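Local coordinates for microcin B17-processing protein McbB (Escherichia coli str. K-12 substr. MG1655, PDB 6GRH) that is required to process the inactive microcin B17 precursor, McbA, into the active antibiotic peptide, at residues Glu176-Thr190 against Asn265-Cys277. Sequence-based numbering, arbitrary orientation.
Sequences ESFRIDGVYSPDLGT and NFMSSVSADLITC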
ATOM      1  N   GLU B 176     -11.856  17.274  -0.137  1.00 33.57           N
ATOM      2  CA  GLU B 176     -11.107  18.312  -0.859  1.00 33.15           C
ATOM      3  C   GLU B 176     -10.556  17.795  -2.186  1.00 30.12           C
ATOM      4  O   GLU B 176      -9.613  18.384  -2.727  1.00 28.74           O
ATOM      5  CB  GLU B 176      -9.974  18.833   0.029  1.00 36.57           C
ATOM      6  CG  GLU B 176     -10.476  19.491   1.295  1.00 41.48           C
ATOM      7  CD  GLU B 176      -9.368  19.888   2.257  1.00 46.55           C
ATOM      8  OE1 GLU B 176      -8.374  19.133   2.405  1.00 49.89           O
ATOM      9  OE2 GLU B 176      -9.511  20.964   2.884  1.00 51.53           O
ATOM     10  N   SER B 177     -11.108  16.694  -2.708  1.00 27.81           N
ATOM     11  CA  SER B 177     -10.628  16.115  -3.943  1.00 26.96           C
ATOM     12  C   SER B 177     -11.640  16.125  -5.069  1.00 25.67           C
ATOM     13  O   SER B 177     -12.867  16.103  -4.844  1.00 25.86           O
ATOM     14  CB  SER B 177     -10.169  14.680  -3.733  1.00 27.42           C
ATOM     15  OG  SER B 177     -11.284  13.830  -3.503  1.00 28.77           O
ATOM     16  N   PHE B 178     -11.095  16.134  -6.273  1.00 24.07           N
ATOM     17  CA  PHE B 178     -11.833  15.839  -7.498  1.00 23.35           C
ATOM     18  C   PHE B 178     -11.425  14.415  -7.897  1.00 22.78           C
ATOM     19  O   PHE B 178     -10.246  14.096  -8.016  1.00 22.34           O
ATOM     20  CB  PHE B 178     -11.503  16.869  -8.561  1.00 22.88           C
ATOM     21  CG  PHE B 178     -12.196  16.637  -9.879  1.00 22.65           C
ATOM     22  CD1 PHE B 178     -13.560  16.438  -9.936  1.00 22.79           C
ATOM     23  CD2 PHE B 178     -11.462  16.585 -11.052  1.00 22.48           C
ATOM     24  CE1 PHE B 178     -14.193  16.209 -11.145  1.00 22.93           C
ATOM     25  CE2 PHE B 178     -12.085  16.363 -12.269  1.00 22.17           C
ATOM     26  CZ  PHE B 178     -13.458  16.169 -12.319  1.00 22.21           C
ATOM     27  N   ARG B 179     -12.407  13.551  -8.080  1.00 22.99           N
ATOM     28  CA  ARG B 179     -12.185  12.147  -8.427  1.00 23.17           C
ATOM     29  C   ARG B 179     -12.632  11.858  -9.838  1.00 22.86           C
ATOM     30  O   ARG B 179     -13.743  12.220 -10.221  1.00 23.47           O
ATOM     31  CB  ARG B 179     -13.001  11.250  -7.498  1.00 24.13           C
ATOM     32  CG  ARG B 179     -12.658  11.423  -6.037  1.00 25.52           C
ATOM     33  CD  ARG B 179     -11.323  10.807  -5.748  1.00 26.22           C
ATOM     34  NE  ARG B 179     -10.978  10.975  -4.335  1.00 27.42           N
ATOM     35  CZ  ARG B 179     -10.024  10.303  -3.693  1.00 28.07           C
ATOM     36  NH1 ARG B 179      -9.297   9.363  -4.297  1.00 27.89           N
ATOM     37  NH2 ARG B 179      -9.829  10.564  -2.411  1.00 29.14           N
ATOM     38  N   ILE B 180     -11.792  11.182 -10.602  1.00 22.41           N
ATOM     39  CA  ILE B 180     -12.201  10.668 -11.883  1.00 22.55           C
ATOM     40  C   ILE B 180     -12.017   9.160 -11.770  1.00 22.23           C
ATOM     41  O   ILE B 180     -10.899   8.672 -11.607  1.00 21.56           O
ATOM     42  CB  ILE B 180     -11.358  11.219 -13.047  1.00 22.64           C
ATOM     43  CG1 ILE B 180     -11.453  12.755 -13.116  1.00 22.99           C
ATOM     44  CG2 ILE B 180     -11.794  10.561 -14.357  1.00 22.68           C
ATOM     45  CD1 ILE B 180     -10.452  13.356 -14.070  1.00 23.30           C
ATOM     46  N   ASP B 181     -13.112   8.415 -11.878  1.00 22.12           N
ATOM     47  CA  ASP B 181     -13.014   6.973 -11.795  1.00 22.09           C
ATOM     48  C   ASP B 181     -12.269   6.412 -12.997  1.00 21.83           C
ATOM     49  O   ASP B 181     -12.171   7.040 -14.058  1.00 22.38           O
ATOM     50  CB  ASP B 181     -14.406   6.318 -11.705  1.00 22.46           C
ATOM     51  CG  ASP B 181     -15.124   6.622 -10.417  1.00 22.99           C
ATOM     52  OD1 ASP B 181     -14.467   7.058  -9.419  1.00 22.58           O
ATOM     53  OD2 ASP B 181     -16.379   6.419 -10.411  1.00 23.65           O
ATOM     54  N   GLY B 182     -11.717   5.226 -12.825  1.00 21.92           N
ATOM     55  CA  GLY B 182     -11.249   4.442 -13.949  1.00 21.89           C
ATOM     56  C   GLY B 182     -12.381   4.182 -14.925  1.00 22.15           C
ATOM     57  O   GLY B 182     -13.555   4.298 -14.589  1.00 22.39           O
ATOM     58  N   VAL B 183     -12.022   3.764 -16.119  1.00 22.74           N
ATOM     59  CA  VAL B 183     -13.011   3.505 -17.131  1.00 23.27           C
ATOM     60  C   VAL B 183     -13.733   2.231 -16.746  1.00 23.29           C
ATOM     61  O   VAL B 183     -13.098   1.202 -16.533  1.00 24.60           O
ATOM     62  CB  VAL B 183     -12.375   3.321 -18.513  1.00 23.90           C
ATOM     63  CG1 VAL B 183     -13.465   2.966 -19.525  1.00 24.66           C
ATOM     64  CG2 VAL B 183     -11.653   4.581 -18.950  1.00 24.11           C
ATOM     65  N   TYR B 184     -15.048   2.323 -16.620  1.00 22.93           N
ATOM     66  CA  TYR B 184     -15.935   1.184 -16.475  1.00 23.01           C
ATOM     67  C   TYR B 184     -16.456   0.671 -17.819  1.00 23.64           C
ATOM     68  O   TYR B 184     -17.329   1.284 -18.435  1.00 23.81           O
ATOM     69  CB  TYR B 184     -17.115   1.557 -15.561  1.00 23.16           C
ATOM     70  CG  TYR B 184     -18.130   0.455 -15.418  1.00 24.18           C
ATOM     71  CD1 TYR B 184     -17.743  -0.893 -15.277  1.00 24.73           C
ATOM     72  CD2 TYR B 184     -19.486   0.745 -15.420  1.00 25.16           C
ATOM     73  CE1 TYR B 184     -18.690  -1.912 -15.175  1.00 25.71           C
ATOM     74  CE2 TYR B 184     -20.442  -0.255 -15.314  1.00 26.06           C
ATOM     75  CZ  TYR B 184     -20.052  -1.570 -15.188  1.00 26.31           C
ATOM     76  OH  TYR B 184     -21.029  -2.511 -15.104  1.00 27.73           O
ATOM     77  N   SER B 185     -15.935  -0.475 -18.243  1.00 24.16           N
ATOM     78  CA  SER B 185     -16.300  -1.119 -19.497  1.00 25.25           C
ATOM     79  C   SER B 185     -16.806  -2.510 -19.176  1.00 26.20           C
ATOM     80  O   SER B 185     -16.012  -3.373 -18.773  1.00 26.45           O
ATOM     81  CB  SER B 185     -15.100  -1.219 -20.417  1.00 25.06           C
ATOM     82  OG  SER B 185     -15.348  -2.112 -21.503  1.00 25.72           O
ATOM     83  N   PRO B 186     -18.128  -2.745 -19.343  1.00 26.96           N
ATOM     84  CA  PRO B 186     -18.592  -4.104 -19.136  1.00 27.98           C
ATOM     85  C   PRO B 186     -17.922  -5.122 -20.048  1.00 28.98           C
ATOM     86  O   PRO B 186     -17.589  -6.215 -19.583  1.00 29.87           O
ATOM     87  CB  PRO B 186     -20.093  -4.004 -19.400  1.00 28.70           C
ATOM     88  CG  PRO B 186     -20.429  -2.588 -19.057  1.00 27.77           C
ATOM     89  CD  PRO B 186     -19.237  -1.783 -19.399  1.00 26.79           C
ATOM     90  N   ASP B 187     -17.709  -4.786 -21.314  1.00 29.36           N
ATOM     91  CA  ASP B 187     -17.002  -5.661 -22.244  1.00 30.79           C
ATOM     92  C   ASP B 187     -15.622  -6.072 -21.701  1.00 30.08           C
ATOM     93  O   ASP B 187     -15.261  -7.229 -21.807  1.00 31.30           O
ATOM     94  CB  ASP B 187     -16.787  -4.993 -23.605  1.00 31.85           C
ATOM     95  CG  ASP B 187     -18.039  -4.974 -24.476  1.00 33.90           C
ATOM     96  OD1 ASP B 187     -19.009  -5.704 -24.182  1.00 34.94           O
ATOM     97  OD2 ASP B 187     -18.018  -4.215 -25.492  1.00 35.87           O
ATOM     98  N   LEU B 188     -14.878  -5.130 -21.132  1.00 28.82           N
ATOM     99  CA  LEU B 188     -13.512  -5.392 -20.610  1.00 28.38           C
ATOM    100  C   LEU B 188     -13.412  -5.889 -19.155  1.00 28.36           C
ATOM    101  O   LEU B 188     -12.315  -6.236 -18.695  1.00 27.70           O
ATOM    102  CB  LEU B 188     -12.646  -4.152 -20.799  1.00 27.36           C
ATOM    103  CG  LEU B 188     -12.409  -3.719 -22.246  1.00 27.98           C
ATOM    104  CD1 LEU B 188     -11.699  -2.380 -22.270  1.00 27.48           C
ATOM    105  CD2 LEU B 188     -11.611  -4.727 -23.073  1.00 28.90           C
ATOM    106  N   GLY B 189     -14.538  -5.875 -18.450  1.00 28.41           N
ATOM    107  CA  GLY B 189     -14.662  -6.395 -17.087  1.00 28.88           C
ATOM    108  C   GLY B 189     -14.022  -5.546 -15.992  1.00 27.96           C
ATOM    109  O   GLY B 189     -13.642  -6.085 -14.953  1.00 27.21           O
ATOM    110  N   THR B 190     -13.901  -4.232 -16.223  1.00 27.18           N
ATOM    111  CA  THR B 190     -13.227  -3.321 -15.292  1.00 26.51           C
ATOM    112  C   THR B 190     -14.194  -2.807 -14.204  1.00 26.18           C
ATOM    113  O   THR B 190     -15.414  -2.817 -14.414  1.00 25.97           O
ATOM    114  CB  THR B 190     -12.623  -2.100 -16.009  1.00 25.72           C
ATOM    115  OG1 THR B 190     -13.629  -1.420 -16.745  1.00 25.98           O
ATOM    116  CG2 THR B 190     -11.513  -2.512 -16.961  1.00 26.06           C
ATOM    117  N   ASN B 265      -1.571   1.483 -16.345  0.50 26.74           N
ATOM    118  CA  ASN B 265      -2.336   2.543 -15.691  0.50 27.09           C
ATOM    119  C   ASN B 265      -3.198   3.388 -16.624  0.50 26.58           C
ATOM    120  O   ASN B 265      -3.711   4.419 -16.195  0.50 26.42           O
ATOM    121  CB  ASN B 265      -1.374   3.451 -14.907  0.50 27.89           C
ATOM    122  CG  ASN B 265      -0.345   4.126 -15.805  0.50 28.30           C
ATOM    123  OD1 ASN B 265       0.871   4.003 -15.592  0.50 30.68           O
ATOM    124  ND2 ASN B 265      -0.825   4.812 -16.825  0.50 27.70           N
ATOM    125  N   PHE B 266      -3.359   2.960 -17.880  1.00 26.80           N
ATOM    126  CA  PHE B 266      -4.129   3.718 -18.887  1.00 26.18           C
ATOM    127  C   PHE B 266      -5.627   3.838 -18.550  1.00 25.39           C
ATOM    128  O   PHE B 266      -6.232   4.883 -18.747  1.00 24.05           O
ATOM    129  CB  PHE B 266      -3.953   3.024 -20.243  1.00 27.30           C
ATOM    130  CG  PHE B 266      -4.673   3.682 -21.379  1.00 27.69           C
ATOM    131  CD1 PHE B 266      -4.391   4.990 -21.730  1.00 27.89           C
ATOM    132  CD2 PHE B 266      -5.627   2.982 -22.105  1.00 29.39           C
ATOM    133  CE1 PHE B 266      -5.037   5.592 -22.800  1.00 28.10           C
ATOM    134  CE2 PHE B 266      -6.282   3.589 -23.185  1.00 29.92           C
ATOM    135  CZ  PHE B 266      -5.988   4.898 -23.514  1.00 28.78           C
ATOM    136  N   MET B 267      -6.227   2.791 -18.020  0.50 25.73           N
ATOM    137  CA  MET B 267      -7.645   2.878 -17.677  0.50 26.78           C
ATOM    138  C   MET B 267      -7.928   3.167 -16.211  0.50 25.76           C
ATOM    139  O   MET B 267      -9.083   3.074 -15.782  0.50 25.40           O
ATOM    140  CB  MET B 267      -8.350   1.619 -18.126  0.50 28.80           C
ATOM    141  CG  MET B 267      -8.402   1.544 -19.640  0.50 29.85           C
ATOM    142  SD  MET B 267      -9.195   0.029 -20.167  0.50 32.81           S
ATOM    143  CE  MET B 267     -10.785   0.126 -19.354  0.50 32.72           C
ATOM    144  N   SER B 268      -6.889   3.515 -15.443  1.00 24.81           N
ATOM    145  CA  SER B 268      -7.047   3.693 -14.005  1.00 24.38           C
ATOM    146  C   SER B 268      -7.664   5.029 -13.570  1.00 23.44           C
ATOM    147  O   SER B 268      -7.722   5.999 -14.330  1.00 22.60           O
ATOM    148  CB  SER B 268      -5.680   3.528 -13.321  1.00 25.34           C
ATOM    149  OG  SER B 268      -5.190   2.250 -13.609  1.00 26.43           O
ATOM    150  N   SER B 269      -8.074   5.073 -12.304  1.00 22.81           N
ATOM    151  CA  SER B 269      -8.641   6.268 -11.706  1.00 22.54           C
ATOM    152  C   SER B 269      -7.574   7.371 -11.601  1.00 22.87           C
ATOM    153  O   SER B 269      -6.395   7.083 -11.499  1.00 22.58           O
ATOM    154  CB  SER B 269      -9.204   5.958 -10.313  1.00 22.37           C
ATOM    155  OG  SER B 269      -8.139   5.762  -9.391  1.00 22.30           O
ATOM    156  N   VAL B 270      -8.033   8.621 -11.584  1.00 23.95           N
ATOM    157  CA  VAL B 270      -7.200   9.796 -11.423  1.00 25.15           C
ATOM    158  C   VAL B 270      -7.882  10.645 -10.361  1.00 25.59           C
ATOM    159  O   VAL B 270      -9.045  10.983 -10.516  1.00 25.24           O
ATOM    160  CB  VAL B 270      -7.109  10.619 -12.729  1.00 26.12           C
ATOM    161  CG1 VAL B 270      -6.259  11.884 -12.507  1.00 27.05           C
ATOM    162  CG2 VAL B 270      -6.559   9.763 -13.858  1.00 26.43           C
ATOM    163  N   SER B 271      -7.183  10.934  -9.268  1.00 25.52           N
ATOM    164  CA  SER B 271      -7.700  11.774  -8.188  1.00 26.80           C
ATOM    165  C   SER B 271      -6.815  13.013  -8.055  1.00 26.72           C
ATOM    166  O   SER B 271      -5.589  12.912  -8.154  1.00 27.32           O
ATOM    167  CB  SER B 271      -7.712  11.002  -6.848  1.00 28.08           C
ATOM    168  OG  SER B 271      -8.365   9.737  -7.000  1.00 28.35           O
ATOM    169  N   ALA B 272      -7.418  14.165  -7.810  1.00 26.17           N
ATOM    170  CA  ALA B 272      -6.675  15.413  -7.669  1.00 26.04           C
ATOM    171  C   ALA B 272      -7.041  16.074  -6.349  1.00 26.45           C
ATOM    172  O   ALA B 272      -8.215  16.248  -6.051  1.00 27.30           O
ATOM    173  CB  ALA B 272      -6.978  16.350  -8.828  1.00 26.05           C
ATOM    174  N   ASP B 273      -6.046  16.419  -5.545  0.50 26.84           N
ATOM    175  CA  ASP B 273      -6.279  17.223  -4.368  0.50 27.86           C
ATOM    176  C   ASP B 273      -6.438  18.680  -4.800  0.50 27.86           C
ATOM    177  O   ASP B 273      -5.505  19.264  -5.343  0.50 27.82           O
ATOM    178  CB  ASP B 273      -5.116  17.078  -3.388  0.50 28.82           C
ATOM    179  CG  ASP B 273      -5.371  17.781  -2.071  0.50 30.45           C
ATOM    180  OD1 ASP B 273      -5.312  17.114  -1.014  0.50 31.89           O
ATOM    181  OD2 ASP B 273      -5.636  19.001  -2.071  0.50 31.16           O
ATOM    182  N   LEU B 274      -7.614  19.264  -4.567  1.00 27.82           N
ATOM    183  CA  LEU B 274      -7.896  20.633  -5.006  1.00 28.72           C
ATOM    184  C   LEU B 274      -7.112  21.725  -4.265  1.00 29.84           C
ATOM    185  O   LEU B 274      -7.015  22.861  -4.757  1.00 29.77           O
ATOM    186  CB  LEU B 274      -9.390  20.923  -4.964  1.00 29.79           C
ATOM    187  CG  LEU B 274     -10.220  20.142  -5.984  1.00 29.23           C
ATOM    188  CD1 LEU B 274     -11.707  20.299  -5.683  1.00 30.23           C
ATOM    189  CD2 LEU B 274      -9.890  20.553  -7.401  1.00 29.30           C
ATOM    190  N   ILE B 275      -6.536  21.382  -3.112  1.00 30.13           N
ATOM    191  CA  ILE B 275      -5.710  22.314  -2.347  1.00 31.76           C
ATOM    192  C   ILE B 275      -4.268  22.335  -2.888  1.00 31.33           C
ATOM    193  O   ILE B 275      -3.755  23.387  -3.256  1.00 30.90           O
ATOM    194  CB  ILE B 275      -5.712  21.975  -0.834  1.00 33.84           C
ATOM    195  CG1 ILE B 275      -7.146  21.795  -0.299  1.00 34.88           C
ATOM    196  CG2 ILE B 275      -4.987  23.068  -0.019  1.00 35.30           C
ATOM    197  CD1 ILE B 275      -8.062  22.983  -0.553  1.00 35.90           C
ATOM    198  N   THR B 276      -3.620  21.174  -2.913  1.00 30.42           N
ATOM    199  CA  THR B 276      -2.229  21.081  -3.357  1.00 30.81           C
ATOM    200  C   THR B 276      -2.078  20.961  -4.848  1.00 29.90           C
ATOM    201  O   THR B 276      -0.976  21.107  -5.352  1.00 30.27           O
ATOM    202  CB  THR B 276      -1.493  19.860  -2.741  1.00 30.98           C
ATOM    203  OG1 THR B 276      -2.124  18.649  -3.191  1.00 29.50           O
ATOM    204  CG2 THR B 276      -1.467  19.959  -1.251  1.00 32.47           C
ATOM    205  N   CYS B 277      -3.169  20.661  -5.549  1.00 29.14           N
ATOM    206  CA  CYS B 277      -3.181  20.349  -6.980  1.00 28.77           C
ATOM    207  C   CYS B 277      -2.379  19.122  -7.420  1.00 27.76           C
ATOM    208  O   CYS B 277      -2.099  18.983  -8.601  1.00 28.07           O
ATOM    209  CB  CYS B 277      -2.847  21.575  -7.846  1.00 29.89           C
ATOM    210  SG  CYS B 277      -3.734  23.067  -7.322  1.00 32.16           S
TER
HETATM  211  O   HOH W   1      -6.388  18.358   1.046  1.00 48.00           O
HETATM  212  O   HOH W   2      -9.763   7.529 -15.325  1.00 25.67           O
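The guanidinium of Arg179 meets Ser271 obliquely, NH1 lying 2.9 Å from Ser271 OG in a weak hydrogen bond bent to 129°. Its NE bonds Ser177 OG, which is tilted out of the guanidinium plane and also hydrogen-bonded to Leu174 O, while Trp200 makes a cation-pi contact with the group; the bend at chi2 (-73°) folds the chain back over the sheet toward both serines. Ile275 CG1 packs 3.9 Å from Glu176 CD. In the modelled conformer, Asp273 OD2 accepts from Ile275 N in an Asx turn and, from above the carboxylate plane, from Thr276 N. The strands 177-180 and 269-273 themselves pair antiparallel: Phe178 with Ala272 and Ile180 with Val270 each form a doubly hydrogen-bonded pair. Past the C-terminal end of strand 177-180 and ahead of strand 269-273, Val183 N reaches Met267 O at 3.0 Å, and Met267 CE, swung round by chi3 (57°) in the conformer described, touches Val183 CB, Leu188 CD1 and Thr190 CG2, the last at 3.6 Å. The pair occupies the interior of a mixed sheet between strands 167-174 and 279-282, with Ser271 facing helix 193-204 and Ala272 facing helix 236-254.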